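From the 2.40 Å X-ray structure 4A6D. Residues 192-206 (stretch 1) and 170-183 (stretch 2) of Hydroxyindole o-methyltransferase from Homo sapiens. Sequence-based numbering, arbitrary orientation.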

# COMPACT_ATOMS: atom_id res chain seq x y z
N ALA A 192 -20.49 10.91 17.35
CA ALA A 192 -19.22 11.02 18.07
C ALA A 192 -18.80 12.48 18.25
O ALA A 192 -18.52 12.91 19.38
CB ALA A 192 -18.14 10.24 17.36
N LEU A 193 -18.80 13.26 17.15
CA LEU A 193 -18.45 14.67 17.16
C LEU A 193 -19.43 15.46 18.04
O LEU A 193 -18.99 16.29 18.83
CB LEU A 193 -18.39 15.21 15.71
CG LEU A 193 -17.60 16.50 15.48
CD1 LEU A 193 -16.12 16.36 15.91
CD2 LEU A 193 -17.69 16.92 14.04
N ALA A 194 -20.74 15.13 17.98
CA ALA A 194 -21.77 15.77 18.80
C ALA A 194 -21.55 15.48 20.28
O ALA A 194 -21.71 16.38 21.08
CB ALA A 194 -23.14 15.30 18.37
N LYS A 195 -21.16 14.25 20.64
CA LYS A 195 -20.87 13.86 22.02
C LYS A 195 -19.73 14.73 22.57
O LYS A 195 -19.84 15.23 23.69
CB LYS A 195 -20.48 12.37 22.11
CG LYS A 195 -21.64 11.42 22.47
CD LYS A 195 -21.30 9.95 22.16
CE LYS A 195 -22.04 8.95 23.04
NZ LYS A 195 -21.96 7.56 22.51
N GLU A 196 -18.70 14.97 21.74
CA GLU A 196 -17.53 15.79 22.07
C GLU A 196 -17.93 17.24 22.19
O GLU A 196 -17.54 17.91 23.15
CB GLU A 196 -16.43 15.62 21.00
CG GLU A 196 -15.20 16.49 21.20
CD GLU A 196 -14.24 16.07 22.29
OE1 GLU A 196 -13.60 15.01 22.14
OE2 GLU A 196 -14.06 16.85 23.26
N CYS A 197 -18.74 17.72 21.24
CA CYS A 197 -19.25 19.09 21.20
C CYS A 197 -19.99 19.48 22.49
O CYS A 197 -19.71 20.55 23.05
CB CYS A 197 -20.11 19.30 19.97
SG CYS A 197 -20.15 21.01 19.40
N MET A 198 -20.86 18.59 22.99
CA MET A 198 -21.63 18.77 24.20
C MET A 198 -20.83 18.79 25.50
O MET A 198 -21.21 19.50 26.42
CB MET A 198 -22.82 17.82 24.24
CG MET A 198 -23.78 18.05 23.09
SD MET A 198 -24.45 19.75 23.00
CE MET A 198 -23.47 20.48 21.66
N SER A 199 -19.73 18.04 25.58
CA SER A 199 -18.88 18.06 26.78
C SER A 199 -18.06 19.36 26.77
O SER A 199 -17.86 19.97 27.83
CB SER A 199 -17.96 16.84 26.81
OG SER A 199 -17.12 16.79 25.68
N LEU A 200 -17.65 19.80 25.57
CA LEU A 200 -16.91 21.03 25.34
C LEU A 200 -17.77 22.27 25.60
O LEU A 200 -17.29 23.23 26.20
CB LEU A 200 -16.35 21.07 23.91
CG LEU A 200 -15.06 20.34 23.66
CD1 LEU A 200 -14.77 20.25 22.20
CD2 LEU A 200 -13.91 21.02 24.37
N TYR A 201 -19.06 22.23 25.17
CA TYR A 201 -20.01 23.33 25.35
C TYR A 201 -21.21 22.92 26.23
O TYR A 201 -22.27 22.53 25.72
CB TYR A 201 -20.43 23.93 24.00
CG TYR A 201 -19.26 24.47 23.19
CD1 TYR A 201 -18.76 25.75 23.42
CD2 TYR A 201 -18.60 23.67 22.26
CE1 TYR A 201 -17.65 26.24 22.72
CE2 TYR A 201 -17.51 24.15 21.52
CZ TYR A 201 -17.04 25.44 21.76
OH TYR A 201 -15.99 25.94 21.04
N PRO A 202 -21.05 23.01 27.57
CA PRO A 202 -22.14 22.60 28.48
C PRO A 202 -23.48 23.32 28.33
O PRO A 202 -24.51 22.75 28.71
CB PRO A 202 -21.54 22.84 29.87
CG PRO A 202 -20.07 22.80 29.66
CD PRO A 202 -19.86 23.43 28.33
N GLY A 203 -23.45 24.55 27.84
CA GLY A 203 -24.67 25.33 27.67
C GLY A 203 -25.51 24.88 26.49
O GLY A 203 -26.74 24.83 26.57
N CYS A 204 -24.82 24.51 25.40
CA CYS A 204 -25.36 24.08 24.11
C CYS A 204 -26.15 22.76 24.11
O CYS A 204 -26.05 21.95 25.03
CB CYS A 204 -24.24 24.07 23.06
SG CYS A 204 -23.40 25.68 22.87
N LYS A 205 -26.96 22.58 23.05
CA LYS A 205 -27.77 21.40 22.73
C LYS A 205 -27.56 21.11 21.24
O LYS A 205 -27.36 22.04 20.45
CB LYS A 205 -29.26 21.63 23.02
CG LYS A 205 -29.75 21.07 24.36
CD LYS A 205 -30.74 22.01 25.09
CE LYS A 205 -32.19 21.87 24.68
NZ LYS A 205 -33.08 22.88 25.33
N ILE A 206 -27.61 19.82 20.85
CA ILE A 206 -27.37 19.40 19.46
C ILE A 206 -28.33 18.30 18.91
O ILE A 206 -28.63 17.33 19.62
CB ILE A 206 -25.87 19.01 19.27
CG1 ILE A 206 -25.45 18.91 17.79
CG2 ILE A 206 -25.53 17.73 20.03
CD1 ILE A 206 -23.91 19.10 17.53
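Stretch 2 (170-183) SVLTAFDLSVFPLM

Two chain segments that each run from helix through loop into strand can be joined by backbone hydrogen bonds between the strands, a tyrosine hydroxyl nearer the helices, and packing of side chains throughout, and this pair is a compact example. The strands lie parallel, Lys 205 beside Leu 182 and Ile 206 beside Met 183. Met 183 N donates to Lys 205 O at 2.8 Å, and Lys 205 N donates to Pro 181 O at 2.9 Å, so Lys 205 uses both its backbone polar groups on stretch 2.

Tyr 201, the first residue past the helix to leave helical conformation, ties its loop to both the helix and the loop of stretch 2. Its OH donates to Leu 172 O at 2.8 Å and accepts a weak bond from Leu 177 N at 3.4 Å. Leu 177 CB covers one face of the ring, 4.0 Å from the centroid of the Tyr 201 ring, in a CH-pi contact.

Beyond these polar links, packing takes over. Leu 172 fits as a knob among Leu 193, Glu 196, Cys 197 and Leu 200 of the helix; its CD1 lies 3.8 Å from Leu 193 CD1, and its CB 3.8 Å from Leu 200 CD1. Met 183, its side chain extended beyond chi1, bridges helix and strand: its SD lies 3.6 Å from Cys 197 SG, its CE 3.7 Å from Cys 204 SG, and its CB 3.8 Å from Ile 206 CG1.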

# COMPACT_ATOMS: atom_id res chain seq x y z
N SER A 170 -9.71 19.94 18.59
CA SER A 170 -9.07 20.95 17.73
C SER A 170 -10.13 21.71 16.91
O SER A 170 -10.21 22.93 16.98
CB SER A 170 -8.04 20.30 16.79
OG SER A 170 -7.63 19.00 17.19
N VAL A 171 -10.93 20.97 16.14
CA VAL A 171 -11.95 21.51 15.24
C VAL A 171 -13.09 22.22 15.93
O VAL A 171 -13.51 23.29 15.48
CB VAL A 171 -12.41 20.52 14.15
CG1 VAL A 171 -11.26 20.17 13.21
CG2 VAL A 171 -13.03 19.26 14.75
N LEU A 172 -13.57 21.67 17.05
CA LEU A 172 -14.68 22.27 17.78
C LEU A 172 -14.29 23.50 18.60
O LEU A 172 -15.16 24.35 18.86
CB LEU A 172 -15.44 21.22 18.61
CG LEU A 172 -16.00 20.02 17.81
CD1 LEU A 172 -16.40 18.90 18.72
CD2 LEU A 172 -17.15 20.41 16.88
N THR A 173 -12.99 23.62 18.97
CA THR A 173 -12.47 24.78 19.73
C THR A 173 -11.67 25.81 18.91
O THR A 173 -11.25 26.82 19.49
CB THR A 173 -11.79 24.39 21.06
OG1 THR A 173 -10.60 23.65 20.78
CG2 THR A 173 -12.72 23.64 22.00
N ALA A 174 -11.53 25.60 17.59
CA ALA A 174 -10.89 26.53 16.65
C ALA A 174 -11.62 27.92 16.73
O ALA A 174 -10.98 28.96 16.69
CB ALA A 174 -10.98 25.96 15.23
N PHE A 175 -12.96 27.89 16.86
CA PHE A 175 -13.85 29.04 17.02
C PHE A 175 -14.69 28.81 18.28
O PHE A 175 -14.97 27.66 18.63
CB PHE A 175 -14.79 29.21 15.80
CG PHE A 175 -14.09 29.36 14.47
CD1 PHE A 175 -13.62 30.61 14.05
CD2 PHE A 175 -13.91 28.26 13.63
CE1 PHE A 175 -12.94 30.74 12.83
CE2 PHE A 175 -13.24 28.40 12.40
CZ PHE A 175 -12.78 29.63 12.00
N ASP A 176 -15.09 29.89 18.95
CA ASP A 176 -15.92 29.84 20.15
C ASP A 176 -17.38 29.69 19.73
O ASP A 176 -18.04 30.64 19.30
CB ASP A 176 -15.68 31.09 21.02
CG ASP A 176 -16.66 31.29 22.16
OD1 ASP A 176 -17.26 30.29 22.63
OD2 ASP A 176 -16.81 32.45 22.61
N LEU A 177 -17.86 28.46 19.86
CA LEU A 177 -19.19 28.03 19.46
C LEU A 177 -20.23 28.18 20.57
O LEU A 177 -21.41 27.88 20.33
CB LEU A 177 -19.15 26.58 18.95
CG LEU A 177 -18.10 26.14 17.91
CD1 LEU A 177 -18.38 24.73 17.47
CD2 LEU A 177 -18.10 27.02 16.68
N SER A 178 -19.83 28.68 21.75
CA SER A 178 -20.74 28.91 22.88
C SER A 178 -21.82 29.93 22.50
O SER A 178 -22.89 29.97 23.11
CB SER A 178 -19.96 29.39 24.10
OG SER A 178 -19.58 30.75 23.97
N VAL A 179 -21.53 30.71 21.46
CA VAL A 179 -22.32 31.76 20.81
C VAL A 179 -23.58 31.19 20.09
O VAL A 179 -24.51 31.94 19.77
CB VAL A 179 -21.30 32.47 19.86
CG1 VAL A 179 -21.65 32.41 18.38
CG2 VAL A 179 -21.00 33.88 20.31
N PHE A 180 -23.58 29.86 19.81
CA PHE A 180 -24.63 29.12 19.11
C PHE A 180 -25.24 28.12 20.09
O PHE A 180 -24.80 26.98 20.15
CB PHE A 180 -24.02 28.37 17.91
CG PHE A 180 -23.19 29.22 16.98
CD1 PHE A 180 -23.79 30.15 16.14
CD2 PHE A 180 -21.82 29.02 16.88
CE1 PHE A 180 -23.03 30.90 15.24
CE2 PHE A 180 -21.04 29.78 15.99
CZ PHE A 180 -21.65 30.72 15.18
N PRO A 181 -26.23 28.52 20.88
CA PRO A 181 -26.82 27.57 21.86
C PRO A 181 -27.41 26.29 21.27
O PRO A 181 -27.30 25.24 21.89
CB PRO A 181 -27.91 28.41 22.54
CG PRO A 181 -27.57 29.80 22.26
CD PRO A 181 -26.92 29.82 20.94
N LEU A 182 -28.03 26.37 20.11
CA LEU A 182 -28.65 25.22 19.48
C LEU A 182 -27.88 24.84 18.21
O LEU A 182 -27.59 25.70 17.38
CB LEU A 182 -30.14 25.52 19.26
CG LEU A 182 -31.04 24.57 18.47
CD1 LEU A 182 -30.93 23.10 18.94
CD2 LEU A 182 -32.47 25.06 18.52
N MET A 183 -27.47 23.56 18.12
CA MET A 183 -26.65 23.08 17.00
C MET A 183 -27.24 21.91 16.25
O MET A 183 -28.04 21.16 16.81
CB MET A 183 -25.23 22.70 17.48
CG MET A 183 -24.51 23.80 18.20
SD MET A 183 -22.84 23.26 18.60
CE MET A 183 -22.27 24.65 19.54